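Local coordinates for TudS (Uncultured bacterium, PDB 6Z96), which removes sulfur from thiouracil without net redox chemistry, using a [4Fe-4S] cluster that probably takes up the sulfur as a [4Fe-5S] intermediate, at residues E3-L11 with C87-K98; I25-L33 with E139-L149. All coordinates share one frame; numbering follows the deposited sequence.

Contact 1 of 2, residues E3-L11 with C87-K98. With SF4 (iron/sulfur cluster), chain C.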
loop_
_atom_site.group_PDB
_atom_site.type_symbol
_atom_site.label_atom_id
_atom_site.label_comp_id
_atom_site.label_asym_id
_atom_site.label_seq_id
_atom_site.Cartn_x
_atom_site.Cartn_y
_atom_site.Cartn_z
ATOM N N GLU A 3 -8.025 -14.887 -9.085
ATOM C CA GLU A 3 -7.319 -13.653 -9.384
ATOM C C GLU A 3 -6.186 -13.354 -8.393
ATOM O O GLU A 3 -6.162 -13.882 -7.288
ATOM C CB GLU A 3 -8.315 -12.501 -9.381
ATOM C CG GLU A 3 -9.419 -12.661 -10.408
ATOM C CD GLU A 3 -10.182 -11.383 -10.688
ATOM O OE1 GLU A 3 -9.863 -10.342 -10.066
ATOM O OE2 GLU A 3 -11.097 -11.421 -11.543
ATOM N N LYS A 4 -5.289 -12.459 -8.790
ATOM C CA LYS A 4 -4.171 -12.033 -7.946
ATOM C C LYS A 4 -4.465 -10.686 -7.300
ATOM O O LYS A 4 -5.341 -9.948 -7.737
ATOM C CB LYS A 4 -2.892 -11.889 -8.778
ATOM C CG LYS A 4 -2.500 -13.169 -9.497
ATOM C CD LYS A 4 -1.249 -12.915 -10.278
ATOM C CE LYS A 4 -0.894 -14.065 -11.188
ATOM N NZ LYS A 4 0.029 -13.614 -12.264
ATOM N N ILE A 5 -3.740 -10.385 -6.222
ATOM C CA ILE A 5 -3.854 -9.092 -5.574
ATOM C C ILE A 5 -2.456 -8.490 -5.455
ATOM O O ILE A 5 -1.462 -9.222 -5.484
ATOM C CB ILE A 5 -4.534 -9.181 -4.188
ATOM C CG1 ILE A 5 -3.648 -9.874 -3.138
ATOM C CG2 ILE A 5 -5.935 -9.827 -4.276
ATOM C CD1 ILE A 5 -4.224 -9.769 -1.687
ATOM N N ILE A 6 -2.405 -7.161 -5.263
ATOM C CA ILE A 6 -1.139 -6.510 -4.945
ATOM C C ILE A 6 -1.192 -6.274 -3.428
ATOM O O ILE A 6 -2.250 -5.949 -2.869
ATOM C CB ILE A 6 -0.971 -5.212 -5.761
ATOM C CG1 ILE A 6 0.393 -4.565 -5.511
ATOM C CG2 ILE A 6 -2.066 -4.219 -5.480
ATOM C CD1 ILE A 6 0.709 -3.430 -6.534
ATOM N N VAL A 7 -0.050 -6.477 -2.735
ATOM C CA VAL A 7 -0.012 -6.348 -1.280
ATOM C C VAL A 7 1.175 -5.516 -0.859
ATOM O O VAL A 7 2.267 -5.770 -1.338
ATOM C CB VAL A 7 0.133 -7.744 -0.608
ATOM C CG1 VAL A 7 0.059 -7.647 0.916
ATOM C CG2 VAL A 7 -0.915 -8.728 -1.131
ATOM N N SER A 8 0.996 -4.564 0.077
ATOM C CA SER A 8 2.132 -3.803 0.636
ATOM C C SER A 8 3.197 -4.795 1.133
ATOM O O SER A 8 2.875 -5.704 1.899
ATOM C CB SER A 8 1.672 -3.007 1.854
ATOM O OG SER A 8 0.907 -1.887 1.450
ATOM N N ALA A 9 4.431 -4.655 0.647
ATOM C CA ALA A 9 5.478 -5.626 0.971
ATOM C C ALA A 9 5.719 -5.773 2.466
ATOM O O ALA A 9 6.043 -6.879 2.934
ATOM C CB ALA A 9 6.777 -5.273 0.243
ATOM N N CYS A 10 5.531 -4.687 3.230
ATOM C CA CYS A 10 5.726 -4.763 4.678
ATOM C C CYS A 10 4.698 -5.694 5.338
ATOM O O CYS A 10 5.029 -6.338 6.342
ATOM C CB CYS A 10 5.699 -3.379 5.309
ATOM S SG CYS A 10 4.157 -2.471 5.007
ATOM N N LEU A 11 3.479 -5.781 4.778
ATOM C CA LEU A 11 2.460 -6.680 5.369
ATOM C C LEU A 11 2.837 -8.147 5.201
ATOM O O LEU A 11 2.311 -8.994 5.929
ATOM C CB LEU A 11 1.087 -6.441 4.725
ATOM C CG LEU A 11 0.477 -5.067 5.024
ATOM C CD1 LEU A 11 -0.846 -4.881 4.231
ATOM C CD2 LEU A 11 0.178 -4.901 6.513
ATOM N N CYS A 87 -0.524 -3.471 -11.553
ATOM C CA CYS A 87 -1.931 -3.913 -11.573
ATOM C C CYS A 87 -2.454 -4.027 -12.996
ATOM O O CYS A 87 -3.132 -5.003 -13.304
ATOM C CB CYS A 87 -2.806 -2.976 -10.759
ATOM S SG CYS A 87 -2.506 -3.074 -8.976
ATOM N N LEU A 88 -2.187 -3.028 -13.840
ATOM C CA LEU A 88 -2.667 -3.069 -15.228
ATOM C C LEU A 88 -2.045 -4.232 -15.984
ATOM O O LEU A 88 -2.755 -4.950 -16.692
ATOM C CB LEU A 88 -2.395 -1.754 -15.946
ATOM C CG LEU A 88 -3.115 -0.531 -15.378
ATOM C CD1 LEU A 88 -2.669 0.731 -16.088
ATOM C CD2 LEU A 88 -4.635 -0.688 -15.441
ATOM N N ALA A 89 -0.740 -4.455 -15.806
ATOM C CA ALA A 89 -0.053 -5.541 -16.509
ATOM C C ALA A 89 -0.557 -6.910 -16.086
ATOM O O ALA A 89 -0.660 -7.809 -16.922
ATOM C CB ALA A 89 1.451 -5.451 -16.272
ATOM N N GLN A 90 -0.813 -7.090 -14.785
ATOM C CA GLN A 90 -1.210 -8.385 -14.230
ATOM C C GLN A 90 -2.715 -8.610 -14.142
ATOM O O GLN A 90 -3.118 -9.677 -13.676
ATOM C CB GLN A 90 -0.595 -8.576 -12.822
ATOM C CG GLN A 90 0.931 -8.651 -12.795
ATOM C CD GLN A 90 1.447 -10.063 -12.946
ATOM O OE1 GLN A 90 1.028 -10.985 -12.266
ATOM N NE2 GLN A 90 2.381 -10.260 -13.841
ATOM N N GLY A 91 -3.523 -7.625 -14.525
ATOM C CA GLY A 91 -4.976 -7.717 -14.440
ATOM C C GLY A 91 -5.500 -7.726 -13.016
ATOM O O GLY A 91 -6.519 -8.347 -12.724
ATOM N N ILE A 92 -4.818 -7.027 -12.116
ATOM C CA ILE A 92 -5.203 -6.961 -10.718
ATOM C C ILE A 92 -6.228 -5.876 -10.452
ATOM O O ILE A 92 -6.052 -4.733 -10.870
ATOM C CB ILE A 92 -3.923 -6.770 -9.866
ATOM C CG1 ILE A 92 -3.042 -8.027 -9.959
ATOM C CG2 ILE A 92 -4.262 -6.419 -8.421
ATOM C CD1 ILE A 92 -1.653 -7.883 -9.252
ATOM N N ARG A 93 -7.295 -6.223 -9.720
ATOM C CA ARG A 93 -8.328 -5.256 -9.400
ATOM C C ARG A 93 -8.531 -5.053 -7.884
ATOM O O ARG A 93 -9.431 -4.318 -7.495
ATOM C CB ARG A 93 -9.654 -5.613 -10.118
ATOM C CG ARG A 93 -10.070 -7.047 -9.974
ATOM C CD ARG A 93 -10.839 -7.595 -11.195
ATOM N NE ARG A 93 -12.234 -7.176 -11.257
ATOM C CZ ARG A 93 -13.250 -7.992 -11.534
ATOM N NH1 ARG A 93 -14.488 -7.522 -11.595
ATOM N NH2 ARG A 93 -13.036 -9.289 -11.736
ATOM N N PHE A 94 -7.700 -5.711 -7.037
ATOM C CA PHE A 94 -7.777 -5.583 -5.581
ATOM C C PHE A 94 -6.377 -5.342 -5.009
ATOM O O PHE A 94 -5.416 -5.964 -5.454
ATOM C CB PHE A 94 -8.319 -6.872 -4.942
ATOM C CG PHE A 94 -9.698 -7.261 -5.426
ATOM C CD1 PHE A 94 -10.824 -6.646 -4.920
ATOM C CD2 PHE A 94 -9.860 -8.236 -6.391
ATOM C CE1 PHE A 94 -12.097 -7.000 -5.372
ATOM C CE2 PHE A 94 -11.137 -8.600 -6.832
ATOM C CZ PHE A 94 -12.240 -7.987 -6.303
ATOM N N ALA A 95 -6.294 -4.488 -3.979
ATOM C CA ALA A 95 -5.034 -4.217 -3.295
ATOM C C ALA A 95 -5.221 -4.333 -1.798
ATOM O O ALA A 95 -6.248 -3.925 -1.266
ATOM C CB ALA A 95 -4.538 -2.817 -3.639
ATOM N N LEU A 96 -4.223 -4.890 -1.109
ATOM C CA LEU A 96 -4.220 -4.965 0.350
ATOM C C LEU A 96 -3.032 -4.097 0.759
ATOM O O LEU A 96 -1.884 -4.511 0.594
ATOM C CB LEU A 96 -4.008 -6.409 0.819
ATOM C CG LEU A 96 -3.722 -6.608 2.309
ATOM C CD1 LEU A 96 -4.796 -5.977 3.184
ATOM C CD2 LEU A 96 -3.550 -8.107 2.633
ATOM N N LEU A 97 -3.315 -2.895 1.255
ATOM C CA LEU A 97 -2.257 -1.937 1.561
ATOM C C LEU A 97 -2.238 -1.553 3.022
ATOM O O LEU A 97 -3.267 -1.547 3.683
ATOM C CB LEU A 97 -2.412 -0.685 0.675
ATOM C CG LEU A 97 -2.404 -0.921 -0.835
ATOM C CD1 LEU A 97 -2.435 0.460 -1.593
ATOM C CD2 LEU A 97 -1.174 -1.723 -1.300
ATOM N N LYS A 98 -1.045 -1.199 3.525
ATOM C CA LYS A 98 -0.841 -0.859 4.937
ATOM C C LYS A 98 -1.521 0.440 5.380
ATOM O O LYS A 98 -1.269 1.513 4.849
ATOM C CB LYS A 98 0.687 -0.785 5.210
ATOM C CG LYS A 98 1.053 -0.328 6.621
ATOM C CD LYS A 98 0.762 -1.432 7.643
ATOM C CE LYS A 98 0.856 -0.870 9.053
ATOM N NZ LYS A 98 -0.389 -0.139 9.442
HETATM FE FE1 SF4 C . 5.611 1.824 3.611
HETATM FE FE2 SF4 C . 4.797 -0.754 3.604
HETATM FE FE3 SF4 C . 6.311 0.192 1.507
HETATM FE FE4 SF4 C . 3.688 0.957 1.804
HETATM S S1 SF4 C . 4.513 -1.156 1.334
HETATM S S2 SF4 C . 5.434 2.325 1.289
HETATM S S3 SF4 C . 3.518 1.085 4.109
HETATM S S4 SF4 C . 6.954 -0.060 3.717
HETATM O O HOH W 1 -7.482 -9.033 -8.894
HETATM O O HOH W 2 -5.472 -11.289 -11.447
#
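Glu3 and Arg93 meet in a salt bridge just before the N-terminal ends of two parallel strands: OE2 accepts from Arg93 NH2 at 2.9 Å through its syn lone pair, nearly in the guanidinium plane, and the two flat groups are turned 35° apart. Bends at chi2 and chi3 carry the arginine's end to the carboxylate. The other carboxylate oxygen, Glu3 OE1, accepts from a water that also donates to Lys4 O and accepts from Arg93 N. A glutamine in place of Glu3 would probably leave the Arg93 guanidinium without its countercharge and freer to swing into solvent. Lys4, extended beyond CG, donates from NZ to Gln90 OE1 at 2.8 Å. Further in, strands 5-8 and 94-96 are the two central strands of a four-stranded parallel sheet, running 20° apart; Ile6 N bonds to Phe94 O, and Ile6 O and Ser8 N grip the N and O of Leu96. On one face Ile6 CG2 presses on Ala95 CB at 3.4 Å, tight for two carbons, and reaches Cys87 SG at 3.7 Å; with CG1 anti to the backbone N (chi1 -176°), CG2 is left on the side of these two. On the other face Val7, in one of two conformers, lies alongside Leu96, CG1 to CD2. At the end of the strand Ser8 OG accepts from Lys98 N at 2.9 Å, and beyond it Cys10 SG binds iron atom FE2 of the iron-sulfur cluster at 2.3 Å. Lys98 CB lies 3.6 Å from cluster atom S3, while its NZ pairs with Glu139.

Contact 2 of 2, residues I25-L33 with E139-L149; sequences IVSNWLDAL and EDQLPELALAL
Trp29 lays one face of its indole over the methyl of Ala146, whose CB stands 3.6 Å from the centroid of the five-membered ring and 20° off its normal, a CH-pi contact. The ring is a knob in a hole made by Leu142, Leu145, Ala146 and Leu149. Leu149 CD2 comes to its edge, 3.9 Å from CZ2, whereas Leu145 CD2 approaches CH2 obliquely at 3.7 Å. CG anti to the backbone N (chi1 172°) swings the indole across to helix 142-151. Its polar edge is served by a water that accepts from Trp29 NE1 at 2.9 Å and donates to Ala146 O, bridging the helices where no direct hydrogen bond does. Further along, Leu33 CD1 and Leu149 CD2 meet tip to tip. At the other end Ile25 CD1, in one of two conformers, rests on Glu139 CB at 3.7 Å, and Leu142 CD1 touches Ser27, whose OG caps helix 28-35 by accepting from Leu30 N. Leu33, Leu145 and Leu149 also touch Ile5 of the central sheet. Segments 28-33 and 142-149, at 41° with axes 11.3 Å apart at closest approach, thus pack together over a face of the parallel sheet, an arrangement typical of layered alpha/beta folds.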
loop_
_atom_site.group_PDB
_atom_site.type_symbol
_atom_site.label_atom_id
_atom_site.label_comp_id
_atom_site.label_asym_id
_atom_site.label_seq_id
_atom_site.Cartn_x
_atom_site.Cartn_y
_atom_site.Cartn_z
ATOM N N ILE A 25 1.667 -9.502 8.982
ATOM C CA ILE A 25 0.417 -9.808 9.660
ATOM C C ILE A 25 0.179 -11.308 9.729
ATOM O O ILE A 25 0.614 -12.067 8.855
ATOM C CB ILE A 25 -0.771 -9.024 9.072
ATOM C CG1 ILE A 25 -0.831 -9.204 7.546
ATOM C CG2 ILE A 25 -0.656 -7.542 9.473
ATOM C CD1 ILE A 25 -1.864 -8.287 6.770
ATOM N N VAL A 26 -0.493 -11.732 10.786
ATOM C CA VAL A 26 -0.767 -13.130 11.007
ATOM C C VAL A 26 -2.100 -13.407 10.365
ATOM O O VAL A 26 -3.112 -12.865 10.794
ATOM C CB VAL A 26 -0.767 -13.468 12.504
ATOM C CG1 VAL A 26 -1.029 -14.958 12.698
ATOM C CG2 VAL A 26 0.564 -13.050 13.132
ATOM N N SER A 27 -2.088 -14.179 9.294
ATOM C CA SER A 27 -3.292 -14.467 8.551
ATOM C C SER A 27 -3.127 -15.753 7.785
ATOM O O SER A 27 -2.338 -15.820 6.841
ATOM C CB SER A 27 -3.596 -13.321 7.587
ATOM O OG SER A 27 -4.640 -13.652 6.692
ATOM N N ASN A 28 -3.919 -16.770 8.141
ATOM C CA ASN A 28 -3.887 -18.037 7.408
ATOM C C ASN A 28 -4.316 -17.831 5.949
ATOM O O ASN A 28 -3.771 -18.444 5.033
ATOM C CB ASN A 28 -4.805 -19.068 8.080
ATOM C CG ASN A 28 -4.339 -19.478 9.456
ATOM O OD1 ASN A 28 -3.147 -19.435 9.764
ATOM N ND2 ASN A 28 -5.271 -19.872 10.323
ATOM N N TRP A 29 -5.314 -16.961 5.736
ATOM C CA TRP A 29 -5.805 -16.674 4.406
ATOM C C TRP A 29 -4.700 -16.046 3.540
ATOM O O TRP A 29 -4.488 -16.494 2.418
ATOM C CB TRP A 29 -7.041 -15.755 4.482
ATOM C CG TRP A 29 -7.501 -15.266 3.142
ATOM C CD1 TRP A 29 -8.272 -15.936 2.240
ATOM C CD2 TRP A 29 -7.200 -13.994 2.551
ATOM N NE1 TRP A 29 -8.441 -15.176 1.110
ATOM C CE2 TRP A 29 -7.804 -13.972 1.280
ATOM C CE3 TRP A 29 -6.484 -12.864 2.980
ATOM C CZ2 TRP A 29 -7.660 -12.890 0.407
ATOM C CZ3 TRP A 29 -6.360 -11.788 2.117
ATOM C CH2 TRP A 29 -6.936 -11.813 0.845
ATOM N N LEU A 30 -4.013 -15.018 4.055
ATOM C CA LEU A 30 -2.971 -14.346 3.270
ATOM C C LEU A 30 -1.807 -15.295 3.020
ATOM O O LEU A 30 -1.274 -15.312 1.918
ATOM C CB LEU A 30 -2.493 -13.071 3.979
ATOM C CG LEU A 30 -1.461 -12.243 3.195
ATOM C CD1 LEU A 30 -1.996 -11.825 1.816
ATOM C CD2 LEU A 30 -1.098 -11.005 3.971
ATOM N N ASP A 31 -1.474 -16.156 3.998
ATOM C CA ASP A 31 -0.411 -17.146 3.811
ATOM C C ASP A 31 -0.753 -18.094 2.667
ATOM O O ASP A 31 0.097 -18.360 1.813
ATOM C CB ASP A 31 -0.197 -17.972 5.102
ATOM C CG ASP A 31 0.490 -17.229 6.227
ATOM O OD1 ASP A 31 0.947 -16.078 5.994
ATOM O OD2 ASP A 31 0.562 -17.784 7.344
ATOM N N ALA A 32 -2.013 -18.581 2.630
ATOM C CA ALA A 32 -2.470 -19.490 1.586
ATOM C C ALA A 32 -2.438 -18.808 0.219
ATOM O O ALA A 32 -2.016 -19.406 -0.776
ATOM C CB ALA A 32 -3.882 -19.976 1.901
ATOM N N LEU A 33 -2.855 -17.535 0.164
ATOM C CA LEU A 33 -2.853 -16.782 -1.079
ATOM C C LEU A 33 -1.423 -16.650 -1.631
ATOM O O LEU A 33 -1.193 -16.855 -2.818
ATOM C CB LEU A 33 -3.445 -15.391 -0.798
ATOM C CG LEU A 33 -3.966 -14.655 -2.021
ATOM C CD1 LEU A 33 -5.123 -15.390 -2.660
ATOM C CD2 LEU A 33 -4.418 -13.272 -1.639
ATOM N N GLU A 139 -5.181 -3.819 6.210
ATOM C CA GLU A 139 -5.023 -5.037 7.002
ATOM C C GLU A 139 -6.145 -5.167 8.066
ATOM O O GLU A 139 -6.238 -6.215 8.707
ATOM C CB GLU A 139 -3.625 -5.101 7.645
ATOM C CG GLU A 139 -3.420 -4.129 8.788
ATOM C CD GLU A 139 -2.924 -2.743 8.422
ATOM O OE1 GLU A 139 -3.084 -2.337 7.248
ATOM O OE2 GLU A 139 -2.415 -2.041 9.328
ATOM N N ASP A 140 -6.945 -4.111 8.297
ATOM C CA ASP A 140 -8.087 -4.204 9.224
ATOM C C ASP A 140 -9.367 -4.672 8.490
ATOM O O ASP A 140 -10.434 -4.757 9.118
ATOM C CB ASP A 140 -8.389 -2.825 9.823
ATOM C CG ASP A 140 -7.221 -2.231 10.594
ATOM O OD1 ASP A 140 -6.519 -2.991 11.282
ATOM O OD2 ASP A 140 -7.005 -1.007 10.491
ATOM N N GLN A 141 -9.284 -4.956 7.171
ATOM C CA GLN A 141 -10.417 -5.336 6.330
ATOM C C GLN A 141 -10.143 -6.657 5.595
ATOM O O GLN A 141 -10.642 -6.842 4.487
ATOM C CB GLN A 141 -10.695 -4.221 5.305
ATOM C CG GLN A 141 -10.975 -2.897 5.969
ATOM C CD GLN A 141 -11.128 -1.809 4.956
ATOM O OE1 GLN A 141 -10.210 -1.504 4.186
ATOM N NE2 GLN A 141 -12.294 -1.181 4.940
ATOM N N LEU A 142 -9.366 -7.568 6.200
ATOM C CA LEU A 142 -9.075 -8.854 5.562
ATOM C C LEU A 142 -10.328 -9.663 5.257
ATOM O O LEU A 142 -10.382 -10.226 4.167
ATOM C CB LEU A 142 -8.076 -9.712 6.356
ATOM C CG LEU A 142 -6.710 -9.101 6.524
ATOM C CD1 LEU A 142 -5.816 -10.013 7.339
ATOM C CD2 LEU A 142 -6.051 -8.866 5.202
ATOM N N PRO A 143 -11.351 -9.715 6.147
ATOM C CA PRO A 143 -12.549 -10.509 5.809
ATOM C C PRO A 143 -13.236 -9.985 4.555
ATOM O O PRO A 143 -13.628 -10.761 3.689
ATOM C CB PRO A 143 -13.441 -10.363 7.055
ATOM C CG PRO A 143 -12.488 -10.067 8.192
ATOM C CD PRO A 143 -11.453 -9.151 7.511
ATOM N N GLU A 144 -13.345 -8.654 4.441
ATOM C CA GLU A 144 -13.991 -8.012 3.308
ATOM C C GLU A 144 -13.201 -8.259 2.006
ATOM O O GLU A 144 -13.780 -8.531 0.946
ATOM C CB GLU A 144 -14.135 -6.504 3.602
ATOM C CG GLU A 144 -15.051 -6.194 4.778
ATOM C CD GLU A 144 -14.424 -6.026 6.154
ATOM O OE1 GLU A 144 -13.428 -6.715 6.465
ATOM O OE2 GLU A 144 -14.976 -5.237 6.955
ATOM N N LEU A 145 -11.851 -8.139 2.069
ATOM C CA LEU A 145 -11.034 -8.381 0.885
ATOM C C LEU A 145 -11.145 -9.852 0.451
ATOM O O LEU A 145 -11.303 -10.173 -0.736
ATOM C CB LEU A 145 -9.557 -8.027 1.219
ATOM C CG LEU A 145 -8.536 -8.495 0.188
ATOM C CD1 LEU A 145 -8.798 -7.870 -1.198
ATOM C CD2 LEU A 145 -7.120 -8.169 0.660
ATOM N N ALA A 146 -11.036 -10.777 1.423
ATOM C CA ALA A 146 -11.100 -12.198 1.114
ATOM C C ALA A 146 -12.438 -12.562 0.462
ATOM O O ALA A 146 -12.447 -13.317 -0.504
ATOM C CB ALA A 146 -10.894 -13.011 2.377
ATOM N N LEU A 147 -13.522 -11.958 0.935
ATOM C CA LEU A 147 -14.834 -12.197 0.333
ATOM C C LEU A 147 -14.870 -11.642 -1.084
ATOM O O LEU A 147 -15.264 -12.357 -2.002
ATOM C CB LEU A 147 -15.950 -11.568 1.163
ATOM C CG LEU A 147 -17.334 -11.757 0.512
ATOM C CD1 LEU A 147 -17.705 -13.223 0.464
ATOM C CD2 LEU A 147 -18.389 -10.910 1.145
ATOM N N ALA A 148 -14.420 -10.389 -1.293
ATOM C CA ALA A 148 -14.438 -9.754 -2.613
ATOM C C ALA A 148 -13.680 -10.577 -3.630
ATOM O O ALA A 148 -14.161 -10.807 -4.738
ATOM C CB ALA A 148 -13.880 -8.325 -2.535
ATOM N N LEU A 149 -12.531 -11.119 -3.223
ATOM C CA LEU A 149 -11.744 -11.973 -4.094
ATOM C C LEU A 149 -12.435 -13.335 -4.349
ATOM O O LEU A 149 -12.377 -13.845 -5.460
ATOM C CB LEU A 149 -10.344 -12.143 -3.456
ATOM C CG LEU A 149 -9.271 -12.745 -4.312
ATOM C CD1 LEU A 149 -8.994 -11.879 -5.529
ATOM C CD2 LEU A 149 -7.984 -12.914 -3.507
HETATM O O HOH W 3 -10.453 -15.191 -1.001
#

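From the N terminus the chain enters strand 5-8, passes the cluster cysteine Cys10 and reaches helix 28-35 before contact 1 closes, when 87-98 returns beside 3-11 after 75 intervening residues. Contact 2 closes later, when 139-149 meets 25-33. Since 25-33 lies inside the first loop and 139-149 beyond it, the two closures cross. Their centres are 12 Å apart and they touch: the Lys98-Glu139 salt bridge ties one to the other, Leu11 O and Ile25 N form a probable hydrogen bond, and Leu96 packs on Leu145. Contact 1 joins the middle strands and leads to the cluster; contact 2 pairs two helices over that sheet.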